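PDB 2WAC: staphylococcal nuclease domain-containing protein 1, which acts as an endonuclease on both DNA and RNA, associates with the RNA-induced silencing complex and, through its Tudor domain, binds peptides carrying symmetrically dimethylated arginine. Local coordinates for residues T10-T15 against A136-V141; K130-R135 against E179-A184; P158-L163 against R190-L195; F172-V177 against K200-A205. All coordinates share one frame; numbering follows the deposited sequence.

Contact 1 (T10-T15 against A136-V141); sequences TEITET and AFSEDV
Val141 N bonds to Phe137 O at 3.1 Å, closing the last turn of helix 127-141, and the side chains of this turn receive Ile12. Ile12 ends strand 5-12, the first strand of the OB-fold barrel of the staphylococcal-nuclease-like domain; the helix is the one between the third and fourth barrel strands in sequence. Strand and helix run nearly antiparallel, at 164°, with axes 9.7 Å apart. Across this gap no hydrogen bond forms, and Ile12 spans it with two branches. CG2 comes to the edge of the Phe137 ring, near its plane and 4.0 Å from CD2. The other branch sets CG1 beside the backbone N (chi1 -59°) and carries CD1 past the ring to the helix backbone, 3.5 Å from Ser138 CA. Val141 CG2 approaches the same CD1 to 4.0 Å and also lies over one face of the Phe137 ring, offset toward the rim. The ring is thus met at its edge by the strand and on a face by its own helix, while Leu176 of helix 172-178 packs on it as well. Farther along Ser138, CB lies 3.9 Å from Ile12 CD1.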
loop_
_atom_site.group_PDB
_atom_site.type_symbol
_atom_site.label_atom_id
_atom_site.label_comp_id
_atom_site.label_asym_id
_atom_site.label_seq_id
_atom_site.Cartn_x
_atom_site.Cartn_y
_atom_site.Cartn_z
ATOM N N THR A 10 1.331 3.973 -4.083
ATOM C CA THR A 10 2.442 3.313 -4.774
ATOM C C THR A 10 2.294 1.796 -4.918
ATOM O O THR A 10 2.902 1.193 -5.810
ATOM C CB THR A 10 3.806 3.659 -4.124
ATOM O OG1 THR A 10 3.773 3.350 -2.725
ATOM C CG2 THR A 10 4.120 5.136 -4.306
ATOM N N GLU A 11 1.488 1.186 -4.051
ATOM C CA GLU A 11 1.257 -0.260 -4.085
ATOM C C GLU A 11 -0.127 -0.615 -3.556
ATOM O O GLU A 11 -0.573 -0.064 -2.548
ATOM C CB GLU A 11 2.341 -1.000 -3.280
ATOM C CG GLU A 11 2.239 -2.537 -3.284
ATOM C CD GLU A 11 2.665 -3.181 -4.600
ATOM O OE1 GLU A 11 3.226 -2.489 -5.473
ATOM O OE2 GLU A 11 2.440 -4.400 -4.757
ATOM N N ILE A 12 -0.803 -1.531 -4.248
ATOM C CA ILE A 12 -2.086 -2.066 -3.786
ATOM C C ILE A 12 -1.989 -3.587 -3.662
ATOM O O ILE A 12 -1.479 -4.258 -4.558
ATOM C CB ILE A 12 -3.257 -1.657 -4.721
ATOM C CG1 ILE A 12 -3.372 -0.130 -4.791
ATOM C CG2 ILE A 12 -4.582 -2.258 -4.240
ATOM C CD1 ILE A 12 -3.928 0.392 -6.094
ATOM N N THR A 13 -2.473 -4.115 -2.538
ATOM C CA THR A 13 -2.443 -5.555 -2.277
ATOM C C THR A 13 -3.786 -6.200 -2.616
ATOM O O THR A 13 -4.758 -5.503 -2.928
ATOM C CB THR A 13 -2.080 -5.869 -0.804
ATOM O OG1 THR A 13 -3.196 -5.567 0.044
ATOM C CG2 THR A 13 -0.857 -5.069 -0.355
ATOM N N GLU A 14 -3.834 -7.529 -2.533
ATOM C CA GLU A 14 -5.023 -8.310 -2.892
ATOM C C GLU A 14 -6.181 -8.233 -1.884
ATOM O O GLU A 14 -7.271 -8.738 -2.155
ATOM C CB GLU A 14 -4.642 -9.773 -3.172
ATOM C CG GLU A 14 -3.880 -10.469 -2.041
ATOM C CD GLU A 14 -3.310 -11.824 -2.444
ATOM O OE1 GLU A 14 -3.965 -12.555 -3.217
ATOM O OE2 GLU A 14 -2.200 -12.160 -1.974
ATOM N N THR A 15 -5.943 -7.599 -0.736
ATOM C CA THR A 15 -6.970 -7.438 0.298
ATOM C C THR A 15 -7.430 -5.982 0.421
ATOM O O THR A 15 -8.087 -5.602 1.398
ATOM C CB THR A 15 -6.475 -7.939 1.674
ATOM O OG1 THR A 15 -5.317 -7.193 2.068
ATOM C CG2 THR A 15 -6.132 -9.425 1.622
ATOM N N ALA A 136 -10.338 -2.045 -10.654
ATOM C CA ALA A 136 -11.033 -0.757 -10.617
ATOM C C ALA A 136 -10.379 0.241 -9.663
ATOM O O ALA A 136 -10.273 1.424 -9.981
ATOM C CB ALA A 136 -12.501 -0.952 -10.259
ATOM N N PHE A 137 -9.939 -0.244 -8.503
ATOM C CA PHE A 137 -9.327 0.614 -7.488
ATOM C C PHE A 137 -7.929 1.074 -7.895
ATOM O O PHE A 137 -7.549 2.214 -7.628
ATOM C CB PHE A 137 -9.293 -0.089 -6.126
ATOM C CG PHE A 137 -8.707 0.751 -5.015
ATOM C CD1 PHE A 137 -9.204 2.025 -4.743
ATOM C CD2 PHE A 137 -7.668 0.258 -4.232
ATOM C CE1 PHE A 137 -8.665 2.798 -3.717
ATOM C CE2 PHE A 137 -7.127 1.022 -3.198
ATOM C CZ PHE A 137 -7.626 2.293 -2.943
ATOM N N SER A 138 -7.182 0.182 -8.545
ATOM C CA SER A 138 -5.856 0.502 -9.065
ATOM C C SER A 138 -5.910 1.548 -10.177
ATOM O O SER A 138 -5.057 2.436 -10.243
ATOM C CB SER A 138 -5.154 -0.764 -9.563
ATOM O OG SER A 138 -3.873 -0.460 -10.082
ATOM N N GLU A 139 -6.915 1.437 -11.045
ATOM C CA GLU A 139 -7.129 2.417 -12.106
ATOM C C GLU A 139 -7.473 3.790 -11.523
ATOM O O GLU A 139 -7.085 4.821 -12.076
ATOM C CB GLU A 139 -8.230 1.951 -13.061
ATOM C CG GLU A 139 -8.172 2.613 -14.433
ATOM C CD GLU A 139 -9.374 2.296 -15.304
ATOM O OE1 GLU A 139 -9.918 1.175 -15.205
ATOM O OE2 GLU A 139 -9.774 3.175 -16.096
ATOM N N ASP A 140 -8.197 3.787 -10.405
ATOM C CA ASP A 140 -8.576 5.011 -9.700
ATOM C C ASP A 140 -7.386 5.750 -9.084
ATOM O O ASP A 140 -7.248 6.961 -9.263
ATOM C CB ASP A 140 -9.598 4.702 -8.596
ATOM C CG ASP A 140 -10.984 4.372 -9.136
ATOM O OD1 ASP A 140 -11.281 4.698 -10.306
ATOM O OD2 ASP A 140 -11.783 3.789 -8.374
ATOM N N VAL A 141 -6.529 5.023 -8.366
ATOM C CA VAL A 141 -5.553 5.672 -7.476
ATOM C C VAL A 141 -4.064 5.379 -7.705
ATOM O O VAL A 141 -3.221 6.189 -7.312
ATOM C CB VAL A 141 -5.890 5.437 -5.965
ATOM C CG1 VAL A 141 -7.311 5.892 -5.642
ATOM C CG2 VAL A 141 -5.684 3.976 -5.566
#

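Contact 2 (K130-R135 against E179-A184); sequences KEEALR and EGLVLA
Leu181 lays its CD2 methyl against the side-chain methylene of Glu132, 4.0 Å from CG, the two chains slanting past each other. This is where helix 127-141 of the nuclease-like domain meets the turn that follows helix 172-178. Gly180 ends that helix in a Schellman motif with positive phi, and the chain then passes through Leu181 and Val182 into strand 183-184. The same helix 127-141 supplies a second point of contact: Ala133 CB lies 3.7 Å from Leu181 O and equally far from Val182 CG1. The small methyl lets the backbone come close, with the CA atoms of Ala133 and Leu181 5.5 Å apart. Glu132 divides its labour. A bend at chi2 (53°) turns its carboxylate forward along the helix, to Arg135 one turn on, which grips it side-on. NE donates to OE1 at 2.8 Å and NH2 to OE2 at 3.1 Å, both oxygens lying close to the guanidinium plane. Arg135 NH1 reaches Glu139 in a further salt bridge. With an alanine here in place of Glu132, Arg135 NE and NH2 would probably lose their carboxylate mate and Leu181 CD2 the methylene it rests on. Across the contact there are apolar touches and no hydrogen bond, so shape holds the turn to the helix here, while the charges pair along the helix itself.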
loop_
_atom_site.group_PDB
_atom_site.type_symbol
_atom_site.label_atom_id
_atom_site.label_comp_id
_atom_site.label_asym_id
_atom_site.label_seq_id
_atom_site.Cartn_x
_atom_site.Cartn_y
_atom_site.Cartn_z
ATOM N N LYS A 130 -13.792 -10.189 -7.224
ATOM C CA LYS A 130 -12.619 -9.743 -6.464
ATOM C C LYS A 130 -11.587 -9.061 -7.365
ATOM O O LYS A 130 -11.116 -7.964 -7.056
ATOM C CB LYS A 130 -11.955 -10.919 -5.734
ATOM C CG LYS A 130 -12.622 -11.356 -4.437
ATOM C CD LYS A 130 -11.950 -12.617 -3.892
ATOM C CE LYS A 130 -12.369 -12.920 -2.458
ATOM N NZ LYS A 130 -13.764 -13.442 -2.352
ATOM N N GLU A 131 -11.247 -9.723 -8.475
ATOM C CA GLU A 131 -10.266 -9.218 -9.444
ATOM C C GLU A 131 -10.669 -7.859 -10.006
ATOM O O GLU A 131 -9.845 -6.945 -10.091
ATOM C CB GLU A 131 -10.101 -10.189 -10.619
ATOM C CG GLU A 131 -9.728 -11.618 -10.268
ATOM C CD GLU A 131 -9.572 -12.482 -11.507
ATOM O OE1 GLU A 131 -8.680 -12.185 -12.333
ATOM O OE2 GLU A 131 -10.337 -13.458 -11.658
ATOM N N GLU A 132 -11.936 -7.746 -10.402
ATOM C CA GLU A 132 -12.473 -6.512 -10.966
ATOM C C GLU A 132 -12.409 -5.356 -9.969
ATOM O O GLU A 132 -12.085 -4.229 -10.344
ATOM C CB GLU A 132 -13.902 -6.726 -11.490
ATOM C CG GLU A 132 -14.592 -5.481 -12.076
ATOM C CD GLU A 132 -13.783 -4.761 -13.159
ATOM O OE1 GLU A 132 -12.802 -5.329 -13.691
ATOM O OE2 GLU A 132 -14.142 -3.609 -13.486
ATOM N N ALA A 133 -12.701 -5.649 -8.703
ATOM C CA ALA A 133 -12.618 -4.657 -7.632
ATOM C C ALA A 133 -11.201 -4.099 -7.493
ATOM O O ALA A 133 -11.016 -2.887 -7.362
ATOM C CB ALA A 133 -13.090 -5.256 -6.316
ATOM N N LEU A 134 -10.212 -4.990 -7.538
ATOM C CA LEU A 134 -8.805 -4.608 -7.425
ATOM C C LEU A 134 -8.318 -3.853 -8.666
ATOM O O LEU A 134 -7.526 -2.915 -8.554
ATOM C CB LEU A 134 -7.934 -5.841 -7.153
ATOM C CG LEU A 134 -8.205 -6.600 -5.846
ATOM C CD1 LEU A 134 -7.709 -8.037 -5.938
ATOM C CD2 LEU A 134 -7.591 -5.888 -4.644
ATOM N N ARG A 135 -8.803 -4.269 -9.836
ATOM C CA ARG A 135 -8.518 -3.593 -11.102
ATOM C C ARG A 135 -9.091 -2.174 -11.108
ATOM O O ARG A 135 -8.412 -1.226 -11.510
ATOM C CB ARG A 135 -9.101 -4.393 -12.274
ATOM C CG ARG A 135 -8.634 -3.930 -13.651
ATOM C CD ARG A 135 -9.716 -4.121 -14.718
ATOM N NE ARG A 135 -10.926 -3.342 -14.437
ATOM C CZ ARG A 135 -11.055 -2.034 -14.649
ATOM N NH1 ARG A 135 -10.046 -1.331 -15.152
ATOM N NH2 ARG A 135 -12.196 -1.426 -14.356
ATOM N N GLU A 179 -20.749 1.668 -7.018
ATOM C CA GLU A 179 -20.673 0.974 -8.307
ATOM C C GLU A 179 -20.966 -0.526 -8.199
ATOM O O GLU A 179 -21.004 -1.231 -9.212
ATOM C CB GLU A 179 -19.304 1.193 -8.955
ATOM C CG GLU A 179 -19.110 2.587 -9.540
ATOM C CD GLU A 179 -17.659 2.899 -9.866
ATOM O OE1 GLU A 179 -16.757 2.162 -9.409
ATOM O OE2 GLU A 179 -17.421 3.896 -10.578
ATOM N N GLY A 180 -21.168 -1.004 -6.973
ATOM C CA GLY A 180 -21.508 -2.406 -6.722
ATOM C C GLY A 180 -20.361 -3.374 -6.944
ATOM O O GLY A 180 -20.579 -4.521 -7.327
ATOM N N LEU A 181 -19.140 -2.912 -6.687
ATOM C CA LEU A 181 -17.940 -3.721 -6.903
ATOM C C LEU A 181 -17.421 -4.350 -5.613
ATOM O O LEU A 181 -16.759 -5.391 -5.643
ATOM C CB LEU A 181 -16.839 -2.888 -7.569
ATOM C CG LEU A 181 -17.166 -2.259 -8.929
ATOM C CD1 LEU A 181 -16.107 -1.237 -9.310
ATOM C CD2 LEU A 181 -17.317 -3.322 -10.025
ATOM N N VAL A 182 -17.721 -3.706 -4.488
ATOM C CA VAL A 182 -17.336 -4.203 -3.165
ATOM C C VAL A 182 -18.498 -4.105 -2.178
ATOM O O VAL A 182 -19.526 -3.485 -2.466
ATOM C CB VAL A 182 -16.107 -3.443 -2.579
ATOM C CG1 VAL A 182 -14.836 -3.743 -3.371
ATOM C CG2 VAL A 182 -16.372 -1.942 -2.501
ATOM N N LEU A 183 -18.320 -4.721 -1.013
ATOM C CA LEU A 183 -19.297 -4.645 0.066
ATOM C C LEU A 183 -18.916 -3.561 1.070
ATOM O O LEU A 183 -17.734 -3.251 1.250
ATOM C CB LEU A 183 -19.436 -6.002 0.769
ATOM C CG LEU A 183 -19.865 -7.211 -0.076
ATOM C CD1 LEU A 183 -19.667 -8.509 0.695
ATOM C CD2 LEU A 183 -21.313 -7.083 -0.545
ATOM N N ALA A 184 -19.928 -2.972 1.699
ATOM C CA ALA A 184 -19.724 -2.024 2.786
ATOM C C ALA A 184 -19.570 -2.795 4.090
ATOM O O ALA A 184 -20.285 -3.773 4.326
ATOM C CB ALA A 184 -20.896 -1.059 2.875
#

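Contact 3 (P158-L163 against R190-L195); sequences PNLATL and RKLKEL
Thr162 sets OG1 between the backbone N and the carbonyl carbon (chi1 53°), which leaves CG2 anti to the carbonyl carbon, and Leu195 carries CG opposite its backbone N (chi1 -156°); these choices send the two side chains toward each other, tip to tip, with Thr162 CG2 4.0 Å from Leu195 CD2. The same rotation lets Thr162 OG1 bond to Glu151 OE2 of the adjacent strand, so methyl and hydroxyl serve different neighbours. A second pair lies beside the first: Leu160 CD2 and Leu192 CD1 stand 4.3 Å apart, a looser apolar touch. Leu160 and Thr162 alternate with Ala161 along the strand and therefore present the same face, while Leu192 and Leu195 are three residues apart and emerge on one side of the helical chain. The backbones stay well separated, with 10.5 Å between the CA atoms of Leu160 and Leu192, a gap that the two side chains span. Leu192 belongs to a 3-10 turn, closed by Lys193 N to Arg190 O at 3.0 Å, that leads into helix 193-208. The contact is plain packing of this C-terminal helix on the OB-fold barrel. Strand 159-164 runs between strand 113-118, parallel to it, and strand 145-152, antiparallel; Leu192 also rests on Glu151 of the latter, and Leu195 on Leu120 in the loop after the former.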
loop_
_atom_site.group_PDB
_atom_site.type_symbol
_atom_site.label_atom_id
_atom_site.label_comp_id
_atom_site.label_asym_id
_atom_site.label_seq_id
_atom_site.Cartn_x
_atom_site.Cartn_y
_atom_site.Cartn_z
ATOM N N PRO A 158 -2.316 -2.133 9.768
ATOM C CA PRO A 158 -2.554 -0.874 9.046
ATOM C C PRO A 158 -3.805 -0.110 9.498
ATOM O O PRO A 158 -4.868 -0.707 9.680
ATOM C CB PRO A 158 -2.706 -1.331 7.591
ATOM C CG PRO A 158 -1.940 -2.594 7.516
ATOM C CD PRO A 158 -2.160 -3.267 8.835
ATOM N N ASN A 159 -3.661 1.200 9.687
ATOM C CA ASN A 159 -4.779 2.065 10.072
ATOM C C ASN A 159 -5.805 2.203 8.948
ATOM O O ASN A 159 -5.458 2.105 7.770
ATOM C CB ASN A 159 -4.269 3.451 10.494
ATOM C CG ASN A 159 -3.375 3.405 11.728
ATOM O OD1 ASN A 159 -3.439 2.471 12.527
ATOM N ND2 ASN A 159 -2.543 4.427 11.891
ATOM N N LEU A 160 -7.067 2.415 9.319
ATOM C CA LEU A 160 -8.144 2.641 8.349
ATOM C C LEU A 160 -8.048 4.046 7.759
ATOM O O LEU A 160 -7.936 5.026 8.498
ATOM C CB LEU A 160 -9.520 2.439 9.004
ATOM C CG LEU A 160 -10.185 1.056 9.023
ATOM C CD1 LEU A 160 -9.314 -0.020 9.668
ATOM C CD2 LEU A 160 -11.538 1.135 9.726
ATOM N N ALA A 161 -8.091 4.137 6.430
ATOM C CA ALA A 161 -7.980 5.420 5.743
ATOM C C ALA A 161 -8.932 5.539 4.556
ATOM O O ALA A 161 -9.160 4.566 3.834
ATOM C CB ALA A 161 -6.540 5.657 5.290
ATOM N N THR A 162 -9.488 6.732 4.366
ATOM C CA THR A 162 -10.206 7.041 3.132
ATOM C C THR A 162 -9.270 7.739 2.151
ATOM O O THR A 162 -8.284 8.363 2.553
ATOM C CB THR A 162 -11.459 7.925 3.364
ATOM O OG1 THR A 162 -11.100 9.098 4.104
ATOM C CG2 THR A 162 -12.541 7.148 4.113
ATOM N N LEU A 163 -9.585 7.615 0.864
ATOM C CA LEU A 163 -8.858 8.306 -0.195
ATOM C C LEU A 163 -9.830 9.136 -1.019
ATOM O O LEU A 163 -10.918 8.673 -1.364
ATOM C CB LEU A 163 -8.109 7.314 -1.095
ATOM C CG LEU A 163 -6.985 6.474 -0.480
ATOM C CD1 LEU A 163 -6.405 5.535 -1.530
ATOM C CD2 LEU A 163 -5.887 7.346 0.128
ATOM N N ARG A 190 -18.357 4.387 17.363
ATOM C CA ARG A 190 -19.282 5.519 17.255
ATOM C C ARG A 190 -18.735 6.633 16.353
ATOM O O ARG A 190 -19.481 7.196 15.551
ATOM C CB ARG A 190 -19.703 6.016 18.656
ATOM C CG ARG A 190 -20.148 7.487 18.810
ATOM C CD ARG A 190 -21.371 7.925 17.981
ATOM N NE ARG A 190 -22.583 7.128 18.166
ATOM C CZ ARG A 190 -23.823 7.591 18.006
ATOM N NH1 ARG A 190 -24.858 6.780 18.183
ATOM N NH2 ARG A 190 -24.041 8.862 17.681
ATOM N N LYS A 191 -17.437 6.920 16.455
ATOM C CA LYS A 191 -16.797 7.917 15.582
ATOM C C LYS A 191 -16.858 7.547 14.089
ATOM O O LYS A 191 -16.681 8.407 13.224
ATOM C CB LYS A 191 -15.350 8.200 16.024
ATOM C CG LYS A 191 -14.359 7.055 15.803
ATOM C CD LYS A 191 -12.949 7.417 16.273
ATOM C CE LYS A 191 -12.182 8.212 15.224
ATOM N NZ LYS A 191 -10.797 8.541 15.674
ATOM N N LEU A 192 -17.122 6.275 13.799
ATOM C CA LEU A 192 -17.258 5.801 12.420
ATOM C C LEU A 192 -18.711 5.641 11.951
ATOM O O LEU A 192 -18.955 5.228 10.816
ATOM C CB LEU A 192 -16.494 4.484 12.231
ATOM C CG LEU A 192 -14.967 4.511 12.368
ATOM C CD1 LEU A 192 -14.401 3.111 12.199
ATOM C CD2 LEU A 192 -14.327 5.470 11.366
ATOM N N LYS A 193 -19.667 5.986 12.816
ATOM C CA LYS A 193 -21.094 5.756 12.551
ATOM C C LYS A 193 -21.607 6.436 11.278
ATOM O O LYS A 193 -22.280 5.805 10.461
ATOM C CB LYS A 193 -21.935 6.185 13.757
ATOM C CG LYS A 193 -23.425 5.944 13.608
ATOM C CD LYS A 193 -24.199 6.732 14.650
ATOM C CE LYS A 193 -25.687 6.486 14.540
ATOM N NZ LYS A 193 -26.248 7.019 13.267
ATOM N N GLU A 194 -21.292 7.720 11.124
ATOM C CA GLU A 194 -21.723 8.501 9.967
ATOM C C GLU A 194 -21.214 7.880 8.669
ATOM O O GLU A 194 -21.982 7.691 7.724
ATOM C CB GLU A 194 -21.247 9.950 10.100
ATOM C CG GLU A 194 -21.633 10.861 8.945
ATOM C CD GLU A 194 -21.380 12.324 9.252
ATOM O OE1 GLU A 194 -21.848 12.805 10.309
ATOM O OE2 GLU A 194 -20.720 12.998 8.431
ATOM N N LEU A 195 -19.921 7.552 8.643
ATOM C CA LEU A 195 -19.286 6.921 7.488
ATOM C C LEU A 195 -19.827 5.512 7.219
ATOM O O LEU A 195 -20.035 5.141 6.062
ATOM C CB LEU A 195 -17.759 6.899 7.654
ATOM C CG LEU A 195 -16.875 6.815 6.404
ATOM C CD1 LEU A 195 -16.976 8.074 5.545
ATOM C CD2 LEU A 195 -15.424 6.560 6.793
#

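Contact 4 (F172-V177 against K200-A205); sequences FGKQLV and KAAQEA
Apolar packing carries most of the contact, and Val177 is its centre. With CG1 anti to the backbone N (chi1 -179°), this methyl presses on the backbone of helix 193-208, 3.4 Å from Gln203 N and 3.6 Å from Gln203 CA. It also touches Gln203 CB at 3.8 Å and Ala202 CB at 3.9 Å, sitting over the step between these two residues. The small Ala202 lets the helices approach, their axes 8.9 Å apart and inclined by 33°. Lys174, one turn before Val177, runs out fully extended and brings its CE to 4.2 Å from Ala202 CB, a contact of the aliphatic chain and not of the charge. Polar bonds do not cross between the two segments; they tie helix 193-208 to strand 183-184 instead. Gln203, extended beyond CG, places OE1 to accept from Ala184 N, and Lys200 NZ gives a weak bond to Ala184 O. Tyr199, a turn earlier on the same helix, packs on both Lys174 and Val177. Helix 172-178 of the nuclease-like domain is thus sandwiched: Val177 and Lys174 face the C-terminal helix, whereas Phe172 and Leu176 lean on Val141 and Phe137 of helix 127-141.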
loop_
_atom_site.group_PDB
_atom_site.type_symbol
_atom_site.label_atom_id
_atom_site.label_comp_id
_atom_site.label_asym_id
_atom_site.label_seq_id
_atom_site.Cartn_x
_atom_site.Cartn_y
_atom_site.Cartn_z
ATOM N N PHE A 172 -13.023 7.547 -3.027
ATOM C CA PHE A 172 -12.775 6.421 -3.939
ATOM C C PHE A 172 -13.318 5.075 -3.449
ATOM O O PHE A 172 -13.893 4.319 -4.235
ATOM C CB PHE A 172 -11.283 6.301 -4.280
ATOM C CG PHE A 172 -10.793 7.332 -5.265
ATOM C CD1 PHE A 172 -11.232 7.321 -6.588
ATOM C CD2 PHE A 172 -9.879 8.303 -4.873
ATOM C CE1 PHE A 172 -10.775 8.268 -7.500
ATOM C CE2 PHE A 172 -9.410 9.253 -5.782
ATOM C CZ PHE A 172 -9.861 9.235 -7.096
ATOM N N GLY A 173 -13.133 4.780 -2.163
ATOM C CA GLY A 173 -13.662 3.553 -1.559
ATOM C C GLY A 173 -15.180 3.470 -1.594
ATOM O O GLY A 173 -15.745 2.411 -1.877
ATOM N N LYS A 174 -15.836 4.593 -1.306
ATOM C CA LYS A 174 -17.295 4.681 -1.348
ATOM C C LYS A 174 -17.820 4.517 -2.774
ATOM O O LYS A 174 -18.863 3.896 -2.990
ATOM C CB LYS A 174 -17.773 6.012 -0.757
ATOM C CG LYS A 174 -19.282 6.110 -0.577
ATOM C CD LYS A 174 -19.694 7.471 -0.049
ATOM C CE LYS A 174 -21.203 7.567 0.081
ATOM N NZ LYS A 174 -21.641 8.866 0.676
ATOM N N GLN A 175 -17.097 5.081 -3.740
ATOM C CA GLN A 175 -17.453 4.950 -5.153
ATOM C C GLN A 175 -17.442 3.485 -5.597
ATOM O O GLN A 175 -18.296 3.072 -6.380
ATOM C CB GLN A 175 -16.529 5.794 -6.037
ATOM C CG GLN A 175 -17.050 5.992 -7.461
ATOM C CD GLN A 175 -16.169 6.900 -8.297
ATOM O OE1 GLN A 175 -15.005 6.596 -8.554
ATOM N NE2 GLN A 175 -16.729 8.020 -8.735
ATOM N N LEU A 176 -16.483 2.711 -5.086
ATOM C CA LEU A 176 -16.430 1.266 -5.330
ATOM C C LEU A 176 -17.693 0.570 -4.813
ATOM O O LEU A 176 -18.218 -0.339 -5.461
ATOM C CB LEU A 176 -15.188 0.642 -4.677
ATOM C CG LEU A 176 -13.774 1.019 -5.133
ATOM C CD1 LEU A 176 -12.748 0.260 -4.298
ATOM C CD2 LEU A 176 -13.561 0.742 -6.614
ATOM N N VAL A 177 -18.166 1.008 -3.646
ATOM C CA VAL A 177 -19.419 0.526 -3.063
ATOM C C VAL A 177 -20.625 0.921 -3.932
ATOM O O VAL A 177 -21.444 0.067 -4.281
ATOM C CB VAL A 177 -19.600 1.027 -1.598
ATOM C CG1 VAL A 177 -20.890 0.502 -0.992
ATOM C CG2 VAL A 177 -18.415 0.609 -0.735
ATOM N N LYS A 200 -23.262 2.134 3.825
ATOM C CA LYS A 200 -24.430 1.243 3.791
ATOM C C LYS A 200 -25.478 1.693 2.775
ATOM O O LYS A 200 -26.007 0.877 2.020
ATOM C CB LYS A 200 -25.070 1.145 5.182
ATOM C CG LYS A 200 -24.298 0.282 6.162
ATOM C CD LYS A 200 -24.610 -1.188 5.946
ATOM C CE LYS A 200 -23.321 -1.981 5.785
ATOM N NZ LYS A 200 -23.579 -3.277 5.091
ATOM N N ALA A 201 -25.773 2.993 2.772
ATOM C CA ALA A 201 -26.716 3.588 1.825
ATOM C C ALA A 201 -26.237 3.467 0.376
ATOM O O ALA A 201 -27.039 3.222 -0.526
ATOM C CB ALA A 201 -26.973 5.047 2.182
ATOM N N ALA A 202 -24.933 3.645 0.165
ATOM C CA ALA A 202 -24.319 3.465 -1.151
ATOM C C ALA A 202 -24.477 2.026 -1.649
ATOM O O ALA A 202 -24.820 1.804 -2.813
ATOM C CB ALA A 202 -22.851 3.868 -1.118
ATOM N N GLN A 203 -24.233 1.059 -0.760
ATOM C CA GLN A 203 -24.433 -0.360 -1.074
ATOM C C GLN A 203 -25.880 -0.634 -1.472
ATOM O O GLN A 203 -26.144 -1.356 -2.439
ATOM C CB GLN A 203 -24.032 -1.254 0.108
ATOM C CG GLN A 203 -24.328 -2.734 -0.119
ATOM C CD GLN A 203 -23.923 -3.612 1.045
ATOM O OE1 GLN A 203 -22.753 -3.955 1.202
ATOM N NE2 GLN A 203 -24.897 -3.997 1.860
ATOM N N GLU A 204 -26.806 -0.043 -0.719
ATOM C CA GLU A 204 -28.238 -0.164 -0.975
ATOM C C GLU A 204 -28.658 0.401 -2.327
ATOM O O GLU A 204 -29.507 -0.178 -3.006
ATOM C CB GLU A 204 -29.040 0.507 0.142
ATOM C CG GLU A 204 -29.597 -0.463 1.169
ATOM C CD GLU A 204 -30.598 -1.437 0.571
ATOM O OE1 GLU A 204 -31.526 -0.991 -0.140
ATOM O OE2 GLU A 204 -30.458 -2.653 0.814
ATOM N N ALA A 205 -28.066 1.534 -2.702
ATOM C CA ALA A 205 -28.335 2.169 -3.989
ATOM C C ALA A 205 -27.877 1.283 -5.146
ATOM O O ALA A 205 -28.590 1.133 -6.141
ATOM C CB ALA A 205 -27.659 3.531 -4.059
#

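In the fold
This chain is the extended Tudor domain of a longer protein, a Tudor part joined to the last nuclease-like domain. All four contacts lie in the nuclease-like part; the dimethylarginine-binding region, 62-90, belongs to the Tudor part, and strand 5-12 touches it where Thr10 OG1 bonds to Tyr88 O. Contact 1 joins flanks on both sides of the Tudor sheet in sequence. Contacts 1 and 2 share helix 127-141, centres about 11 Å apart; contacts 3 and 4 share helix 193-208, about 14 Å apart. Contact 1 closes before contacts 3 and 4 open; contact 2 opens inside contact 1 and interleaves with contacts 3 and 4, joining three helices to one another and to the barrel strands.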